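Local coordinates for protein type II secretion chaperone CpaB (Acinetobacter nosocomialis M2, PDB 6O38) that binds the secreted metalloprotease CpaA as its type II secretion chaperone, and probably assists its export, at residues G[86-98]-G[140-152]. Residues are numbered along the deposited sequence; the frame is centred on the assembly and turned at random.
Sequences VKFQMLEYGINRT and IMQIFTEKGNYSA
Tyr93 CB, selenomethionine Met90 SE and Ile95 CG1 all meet the Tyr150 ring obliquely from the same side of its plane. Selenomethionine Met141 SE sits at the Phe88 ring edge, and Glu146 OE2 at the Arg97 guanidinium edge. The setting exemplifies near-orthogonal β packing: two hairpins of one curled antiparallel sheet face each other, strands 86-90 and 140-145 crossing at -82°. Hairpin 86-98 carries a G1 bulge, Gly94 and Ile95 both facing Met90.

Tyr93 and Tyr150 are nearly parallel but slid apart, centroids 5.3 Å from each other, so overlap is slight. With CG1 anti to the carbonyl carbon (chi1 -54°), Ile95 turns that branch onto the Tyr150 ring, CG1 3.4 Å from CE2. Met90 SE lies 4.7 Å from the Tyr150 ring centroid, an oblique Met-aromatic contact; the bent chain also brings Met90 CE tip to tip with Ile143 CD1, at 3.6 Å. Phe128 meets Phe88 edge-to-face.

Near the 145-148 turn the contact becomes polar. Phe118 makes a cation-pi contact with Arg97, while Glu70 of the bound CpaA chain accepts a hydrogen bond from Asn96 N. Thr145 OG1 braces the turn, donating to Gly148 O (2.8 Å). Guanidinium and carboxylate planes stand 83° apart in the Arg97-Glu146 salt bridge, where Arg97 NH2 donates to the syn lone pair of Glu146 OE2 at 3.0 Å.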
ATOM      1  N   VAL G  86      -8.351 -13.983   7.464  1.00 71.96           N
ATOM      2  CA  VAL G  86      -8.290 -14.142   6.017  1.00 70.54           C
ATOM      3  C   VAL G  86      -6.831 -14.063   5.587  1.00 69.56           C
ATOM      4  O   VAL G  86      -6.061 -13.259   6.124  1.00 69.07           O
ATOM      5  CB  VAL G  86      -9.152 -13.076   5.303  1.00 69.44           C
ATOM      6  CG1 VAL G  86      -8.428 -12.482   4.106  1.00 67.70           C
ATOM      7  CG2 VAL G  86     -10.486 -13.672   4.881  1.00 70.24           C
ATOM      8  N   LYS G  87      -6.448 -14.904   4.628  1.00 70.45           N
ATOM      9  CA  LYS G  87      -5.061 -15.042   4.203  1.00 70.25           C
ATOM     10  C   LYS G  87      -4.939 -14.800   2.705  1.00 69.03           C
ATOM     11  O   LYS G  87      -5.792 -15.232   1.924  1.00 69.21           O
ATOM     12  CB  LYS G  87      -4.527 -16.436   4.553  1.00 72.25           C
ATOM     13  CG  LYS G  87      -3.029 -16.609   4.372  1.00 72.81           C
ATOM     14  CD  LYS G  87      -2.579 -17.938   4.956  1.00 75.18           C
ATOM     15  CE  LYS G  87      -1.127 -17.891   5.398  1.00 76.74           C
ATOM     16  NZ  LYS G  87      -0.771 -19.081   6.220  1.00 79.65           N
ATOM     17  N   PHE G  88      -3.868 -14.112   2.311  1.00 68.75           N
ATOM     18  CA  PHE G  88      -3.559 -13.849   0.912  1.00 67.90           C
ATOM     19  C   PHE G  88      -2.214 -14.471   0.564  1.00 68.94           C
ATOM     20  O   PHE G  88      -1.251 -14.352   1.327  1.00 69.93           O
ATOM     21  CB  PHE G  88      -3.518 -12.344   0.619  1.00 66.46           C
ATOM     22  CG  PHE G  88      -4.805 -11.628   0.910  1.00 65.69           C
ATOM     23  CD1 PHE G  88      -5.804 -11.553  -0.047  1.00 65.43           C
ATOM     24  CD2 PHE G  88      -5.012 -11.019   2.137  1.00 65.54           C
ATOM     25  CE1 PHE G  88      -6.989 -10.890   0.217  1.00 65.19           C
ATOM     26  CE2 PHE G  88      -6.193 -10.355   2.406  1.00 65.23           C
ATOM     27  CZ  PHE G  88      -7.183 -10.291   1.446  1.00 65.09           C
ATOM     28  N   GLN G  89      -2.149 -15.131  -0.592  1.00 67.85           N
ATOM     29  CA  GLN G  89      -0.916 -15.745  -1.075  1.00 68.92           C
ATOM     30  C   GLN G  89      -0.658 -15.283  -2.503  1.00 68.10           C
ATOM     31  O   GLN G  89      -1.390 -15.657  -3.426  1.00 67.77           O
ATOM     32  CB  GLN G  89      -0.984 -17.271  -0.997  1.00 70.03           C
ATOM     33  CG  GLN G  89      -0.726 -17.822   0.396  1.00 71.58           C
ATOM     34  CD  GLN G  89      -0.496 -19.319   0.400  1.00 72.81           C
ATOM     35  OE1 GLN G  89      -0.797 -20.008  -0.574  1.00 72.34           O
ATOM     36  NE2 GLN G  89       0.047 -19.831   1.498  1.00 74.59           N
HETATM   37  N   MSE G  90       0.378 -14.468  -2.674  1.00 68.90           N
HETATM   38  CA  MSE G  90       0.794 -13.963  -3.977  1.00 68.32           C
HETATM   39  C   MSE G  90       2.310 -14.081  -4.099  1.00 68.86           C
HETATM   40  O   MSE G  90       2.993 -13.109  -4.420  1.00 68.57           O
HETATM   41  CB  MSE G  90       0.332 -12.520  -4.170  1.00 69.68           C
HETATM   42  CG  MSE G  90      -1.161 -12.395  -4.425  1.00 68.84           C
HETATM   43 SE   MSE G  90      -1.850 -10.596  -4.170  0.49 67.47          SE
HETATM   44  CE  MSE G  90      -1.880 -10.582  -2.225  1.00 67.49           C
ATOM     45  N   LEU G  91       2.809 -15.290  -3.815  1.00 66.87           N
ATOM     46  CA  LEU G  91       4.238 -15.518  -3.594  1.00 67.37           C
ATOM     47  C   LEU G  91       5.111 -14.892  -4.678  1.00 66.17           C
ATOM     48  O   LEU G  91       6.192 -14.369  -4.381  1.00 66.38           O
ATOM     49  CB  LEU G  91       4.516 -17.020  -3.497  1.00 67.85           C
ATOM     50  CG  LEU G  91       4.154 -17.744  -2.194  1.00 69.47           C
ATOM     51  CD1 LEU G  91       2.647 -17.909  -2.025  1.00 69.26           C
ATOM     52  CD2 LEU G  91       4.854 -19.094  -2.126  1.00 70.07           C
ATOM     53  N   GLU G  92       4.670 -14.941  -5.939  1.00 71.02           N
ATOM     54  CA  GLU G  92       5.464 -14.336  -7.006  1.00 69.77           C
ATOM     55  C   GLU G  92       5.654 -12.842  -6.779  1.00 69.82           C
ATOM     56  O   GLU G  92       6.701 -12.288  -7.135  1.00 69.12           O
ATOM     57  CB  GLU G  92       4.814 -14.583  -8.366  1.00 69.10           C
ATOM     58  CG  GLU G  92       5.707 -14.192  -9.539  1.00 68.71           C
ATOM     59  CD  GLU G  92       4.924 -13.818 -10.781  1.00 68.91           C
ATOM     60  OE1 GLU G  92       3.681 -13.939 -10.764  1.00 68.96           O
ATOM     61  OE2 GLU G  92       5.554 -13.394 -11.774  1.00 69.44           O
ATOM     62  N   TYR G  93       4.663 -12.180  -6.190  1.00 68.39           N
ATOM     63  CA  TYR G  93       4.765 -10.771  -5.835  1.00 68.46           C
ATOM     64  C   TYR G  93       5.313 -10.560  -4.430  1.00 69.64           C
ATOM     65  O   TYR G  93       5.371  -9.415  -3.969  1.00 69.83           O
ATOM     66  CB  TYR G  93       3.395 -10.096  -5.961  1.00 68.27           C
ATOM     67  CG  TYR G  93       2.828 -10.112  -7.362  1.00 67.68           C
ATOM     68  CD1 TYR G  93       3.663 -10.151  -8.472  1.00 67.10           C
ATOM     69  CD2 TYR G  93       1.456 -10.092  -7.576  1.00 67.68           C
ATOM     70  CE1 TYR G  93       3.147 -10.167  -9.755  1.00 66.85           C
ATOM     71  CE2 TYR G  93       0.931 -10.107  -8.855  1.00 67.70           C
ATOM     72  CZ  TYR G  93       1.781 -10.144  -9.941  1.00 67.42           C
ATOM     73  OH  TYR G  93       1.262 -10.159 -11.215  1.00 67.57           O
ATOM     74  N   GLY G  94       5.709 -11.629  -3.743  1.00 65.95           N
ATOM     75  CA  GLY G  94       6.285 -11.506  -2.421  1.00 67.57           C
ATOM     76  C   GLY G  94       5.305 -11.214  -1.310  1.00 68.38           C
ATOM     77  O   GLY G  94       5.706 -10.669  -0.277  1.00 69.72           O
ATOM     78  N   ILE G  95       4.032 -11.560  -1.481  1.00 67.54           N
ATOM     79  CA  ILE G  95       3.000 -11.291  -0.486  1.00 67.48           C
ATOM     80  C   ILE G  95       2.511 -12.619   0.072  1.00 68.16           C
ATOM     81  O   ILE G  95       1.960 -13.448  -0.663  1.00 67.46           O
ATOM     82  CB  ILE G  95       1.836 -10.481  -1.075  1.00 65.56           C
ATOM     83  CG1 ILE G  95       2.361  -9.210  -1.739  1.00 65.19           C
ATOM     84  CG2 ILE G  95       0.840 -10.131   0.015  1.00 65.17           C
ATOM     85  CD1 ILE G  95       3.059  -8.266  -0.786  1.00 66.22           C
ATOM     86  N   ASN G  96       2.713 -12.818   1.374  1.00 65.21           N
ATOM     87  CA  ASN G  96       2.235 -14.013   2.073  1.00 66.13           C
ATOM     88  C   ASN G  96       1.941 -13.592   3.514  1.00 67.21           C
ATOM     89  O   ASN G  96       2.836 -13.572   4.361  1.00 69.54           O
ATOM     90  CB  ASN G  96       3.257 -15.139   2.007  1.00 67.98           C
ATOM     91  CG  ASN G  96       2.781 -16.398   2.698  1.00 69.15           C
ATOM     92  OD1 ASN G  96       1.587 -16.697   2.720  1.00 68.07           O
ATOM     93  ND2 ASN G  96       3.715 -17.143   3.274  1.00 71.47           N
ATOM     94  N   ARG G  97       0.680 -13.259   3.777  1.00 67.45           N
ATOM     95  CA  ARG G  97       0.307 -12.690   5.065  1.00 67.92           C
ATOM     96  C   ARG G  97      -1.171 -12.947   5.317  1.00 66.45           C
ATOM     97  O   ARG G  97      -1.925 -13.311   4.411  1.00 65.11           O
ATOM     98  CB  ARG G  97       0.616 -11.191   5.115  1.00 67.63           C
ATOM     99  CG  ARG G  97      -0.185 -10.360   4.126  1.00 65.18           C
ATOM    100  CD  ARG G  97       0.648  -9.214   3.585  1.00 65.50           C
ATOM    101  NE  ARG G  97       1.285  -8.453   4.655  1.00 67.50           N
ATOM    102  CZ  ARG G  97       2.275  -7.588   4.468  1.00 68.46           C
ATOM    103  NH1 ARG G  97       2.750  -7.375   3.247  1.00 67.60           N
ATOM    104  NH2 ARG G  97       2.797  -6.940   5.500  1.00 70.15           N
ATOM    105  N   THR G  98      -1.574 -12.747   6.568  1.00 67.59           N
ATOM    106  CA  THR G  98      -2.948 -12.932   7.005  1.00 66.96           C
ATOM    107  C   THR G  98      -3.551 -11.597   7.425  1.00 65.79           C
ATOM    108  O   THR G  98      -2.854 -10.594   7.604  1.00 65.62           O
ATOM    109  CB  THR G  98      -3.025 -13.936   8.163  1.00 69.49           C
ATOM    110  OG1 THR G  98      -2.206 -13.481   9.249  1.00 71.05           O
ATOM    111  CG2 THR G  98      -2.546 -15.306   7.714  1.00 70.73           C
ATOM    112  N   ILE G 140     -14.128  -7.679  -6.948  1.00 64.87           N
ATOM    113  CA  ILE G 140     -12.960  -6.815  -7.076  1.00 63.84           C
ATOM    114  C   ILE G 140     -12.259  -6.754  -5.727  1.00 62.96           C
ATOM    115  O   ILE G 140     -12.908  -6.553  -4.694  1.00 62.02           O
ATOM    116  CB  ILE G 140     -13.347  -5.406  -7.560  1.00 62.93           C
ATOM    117  CG1 ILE G 140     -13.645  -5.422  -9.061  1.00 63.71           C
ATOM    118  CG2 ILE G 140     -12.245  -4.404  -7.245  1.00 61.62           C
ATOM    119  CD1 ILE G 140     -13.963  -4.061  -9.636  1.00 62.80           C
HETATM  120  N   MSE G 141     -10.940  -6.931  -5.736  1.00 62.73           N
HETATM  121  CA  MSE G 141     -10.154  -6.860  -4.509  1.00 62.81           C
HETATM  122  C   MSE G 141      -9.086  -5.778  -4.579  1.00 64.51           C
HETATM  123  O   MSE G 141      -8.393  -5.638  -5.585  1.00 66.60           O
HETATM  124  CB  MSE G 141      -9.489  -8.203  -4.214  1.00 66.20           C
HETATM  125  CG  MSE G 141     -10.454  -9.349  -4.043  1.00 66.43           C
HETATM  126 SE   MSE G 141      -9.544 -10.963  -3.458  0.52 67.65          SE
HETATM  127  CE  MSE G 141     -11.015 -12.204  -3.710  1.00 69.60           C
ATOM    128  N   GLN G 142      -8.958  -5.018  -3.495  1.00 60.97           N
ATOM    129  CA  GLN G 142      -7.909  -4.015  -3.348  1.00 63.05           C
ATOM    130  C   GLN G 142      -7.033  -4.430  -2.175  1.00 62.88           C
ATOM    131  O   GLN G 142      -7.483  -4.417  -1.025  1.00 61.61           O
ATOM    132  CB  GLN G 142      -8.501  -2.625  -3.118  1.00 59.69           C
ATOM    133  CG  GLN G 142      -9.413  -2.136  -4.228  1.00 58.46           C
ATOM    134  CD  GLN G 142      -9.971  -0.756  -3.947  1.00 59.23           C
ATOM    135  OE1 GLN G 142      -9.536  -0.075  -3.018  1.00 60.19           O
ATOM    136  NE2 GLN G 142     -10.944  -0.336  -4.747  1.00 59.35           N
ATOM    137  N   ILE G 143      -5.794  -4.810  -2.463  1.00 59.26           N
ATOM    138  CA  ILE G 143      -4.848  -5.254  -1.447  1.00 59.41           C
ATOM    139  C   ILE G 143      -3.758  -4.196  -1.355  1.00 60.29           C
ATOM    140  O   ILE G 143      -2.960  -4.029  -2.286  1.00 60.82           O
ATOM    141  CB  ILE G 143      -4.271  -6.638  -1.772  1.00 59.48           C
ATOM    142  CG1 ILE G 143      -5.408  -7.634  -2.005  1.00 59.14           C
ATOM    143  CG2 ILE G 143      -3.359  -7.114  -0.652  1.00 59.76           C
ATOM    144  CD1 ILE G 143      -5.001  -8.869  -2.772  1.00 59.68           C
ATOM    145  N   PHE G 144      -3.719  -3.481  -0.233  1.00 59.25           N
ATOM    146  CA  PHE G 144      -2.790  -2.374  -0.028  1.00 59.81           C
ATOM    147  C   PHE G 144      -1.802  -2.754   1.069  1.00 60.35           C
ATOM    148  O   PHE G 144      -2.165  -2.805   2.249  1.00 60.72           O
ATOM    149  CB  PHE G 144      -3.543  -1.094   0.328  1.00 60.29           C
ATOM    150  CG  PHE G 144      -4.515  -0.651  -0.728  1.00 59.92           C
ATOM    151  CD1 PHE G 144      -4.119  -0.542  -2.050  1.00 59.64           C
ATOM    152  CD2 PHE G 144      -5.825  -0.346  -0.398  1.00 60.14           C
ATOM    153  CE1 PHE G 144      -5.013  -0.135  -3.024  1.00 59.38           C
ATOM    154  CE2 PHE G 144      -6.723   0.060  -1.368  1.00 59.92           C
ATOM    155  CZ  PHE G 144      -6.315   0.167  -2.682  1.00 59.43           C
ATOM    156  N   THR G 145      -0.559  -3.010   0.678  1.00 60.67           N
ATOM    157  CA  THR G 145       0.525  -3.291   1.605  1.00 61.38           C
ATOM    158  C   THR G 145       1.658  -2.298   1.378  1.00 62.40           C
ATOM    159  O   THR G 145       1.694  -1.577   0.377  1.00 62.65           O
ATOM    160  CB  THR G 145       1.044  -4.726   1.445  1.00 61.49           C
ATOM    161  OG1 THR G 145       1.790  -4.833   0.227  1.00 62.08           O
ATOM    162  CG2 THR G 145      -0.110  -5.717   1.421  1.00 60.74           C
ATOM    163  N   GLU G 146       2.591  -2.263   2.331  1.00 63.27           N
ATOM    164  CA  GLU G 146       3.769  -1.421   2.172  1.00 64.68           C
ATOM    165  C   GLU G 146       4.697  -1.936   1.079  1.00 65.33           C
ATOM    166  O   GLU G 146       5.515  -1.165   0.564  1.00 66.77           O
ATOM    167  CB  GLU G 146       4.533  -1.321   3.497  1.00 65.63           C
ATOM    168  CG  GLU G 146       5.223  -2.610   3.933  1.00 66.22           C
ATOM    169  CD  GLU G 146       4.257  -3.672   4.428  1.00 66.21           C
ATOM    170  OE1 GLU G 146       3.073  -3.348   4.659  1.00 64.59           O
ATOM    171  OE2 GLU G 146       4.686  -4.835   4.586  1.00 67.32           O
ATOM    172  N   LYS G 147       4.587  -3.214   0.715  1.00 64.70           N
ATOM    173  CA  LYS G 147       5.410  -3.788  -0.341  1.00 65.70           C
ATOM    174  C   LYS G 147       4.834  -3.566  -1.733  1.00 65.45           C
ATOM    175  O   LYS G 147       5.507  -3.886  -2.718  1.00 66.69           O
ATOM    176  CB  LYS G 147       5.616  -5.286  -0.099  1.00 65.65           C
ATOM    177  CG  LYS G 147       6.436  -5.603   1.142  1.00 68.25           C
ATOM    178  CD  LYS G 147       6.602  -7.102   1.333  1.00 68.82           C
ATOM    179  CE  LYS G 147       7.472  -7.413   2.541  1.00 72.31           C
ATOM    180  NZ  LYS G 147       7.634  -8.879   2.749  1.00 72.92           N
ATOM    181  N   GLY G 148       3.624  -3.047  -1.840  1.00 65.08           N
ATOM    182  CA  GLY G 148       2.999  -2.845  -3.134  1.00 63.89           C
ATOM    183  C   GLY G 148       1.495  -2.975  -3.036  1.00 62.22           C
ATOM    184  O   GLY G 148       0.941  -3.431  -2.038  1.00 61.47           O
ATOM    185  N   ASN G 149       0.832  -2.562  -4.114  1.00 61.96           N
ATOM    186  CA  ASN G 149      -0.622  -2.561  -4.206  1.00 60.69           C
ATOM    187  C   ASN G 149      -1.062  -3.494  -5.324  1.00 60.89           C
ATOM    188  O   ASN G 149      -0.488  -3.482  -6.417  1.00 62.16           O
ATOM    189  CB  ASN G 149      -1.148  -1.148  -4.460  1.00 60.82           C
ATOM    190  CG  ASN G 149      -0.655  -0.156  -3.430  1.00 61.61           C
ATOM    191  OD1 ASN G 149      -0.741  -0.399  -2.228  1.00 61.36           O
ATOM    192  ND2 ASN G 149      -0.122   0.966  -3.897  1.00 62.88           N
ATOM    193  N   TYR G 150      -2.080  -4.304  -5.047  1.00 61.13           N
ATOM    194  CA  TYR G 150      -2.507  -5.342  -5.971  1.00 61.47           C
ATOM    195  C   TYR G 150      -4.020  -5.317  -6.132  1.00 60.53           C
ATOM    196  O   TYR G 150      -4.759  -5.195  -5.150  1.00 59.58           O
ATOM    197  CB  TYR G 150      -2.044  -6.719  -5.488  1.00 61.70           C
ATOM    198  CG  TYR G 150      -0.569  -6.755  -5.173  1.00 63.09           C
ATOM    199  CD1 TYR G 150       0.369  -7.005  -6.166  1.00 64.76           C
ATOM    200  CD2 TYR G 150      -0.112  -6.515  -3.885  1.00 63.00           C
ATOM    201  CE1 TYR G 150       1.720  -7.024  -5.882  1.00 66.17           C
ATOM    202  CE2 TYR G 150       1.236  -6.533  -3.591  1.00 64.74           C
ATOM    203  CZ  TYR G 150       2.148  -6.791  -4.591  1.00 66.23           C
ATOM    204  OH  TYR G 150       3.495  -6.810  -4.303  1.00 68.15           O
ATOM    205  N   SER G 151      -4.470  -5.428  -7.378  1.00 63.31           N
ATOM    206  CA  SER G 151      -5.883  -5.465  -7.714  1.00 62.41           C
ATOM    207  C   SER G 151      -6.240  -6.828  -8.289  1.00 62.17           C
ATOM    208  O   SER G 151      -5.463  -7.414  -9.049  1.00 63.75           O
ATOM    209  CB  SER G 151      -6.235  -4.367  -8.721  1.00 63.42           C
ATOM    210  OG  SER G 151      -5.499  -4.525  -9.923  1.00 66.16           O
ATOM    211  N   ALA G 152      -7.419  -7.327  -7.925  1.00 65.95           N
ATOM    212  CA  ALA G 152      -7.913  -8.610  -8.411  1.00 65.25           C
ATOM    213  C   ALA G 152      -9.304  -8.409  -8.990  1.00 64.13           C
ATOM    214  O   ALA G 152     -10.195  -7.899  -8.304  1.00 62.08           O
ATOM    215  CB  ALA G 152      -7.940  -9.655  -7.291  1.00 63.20           C
TER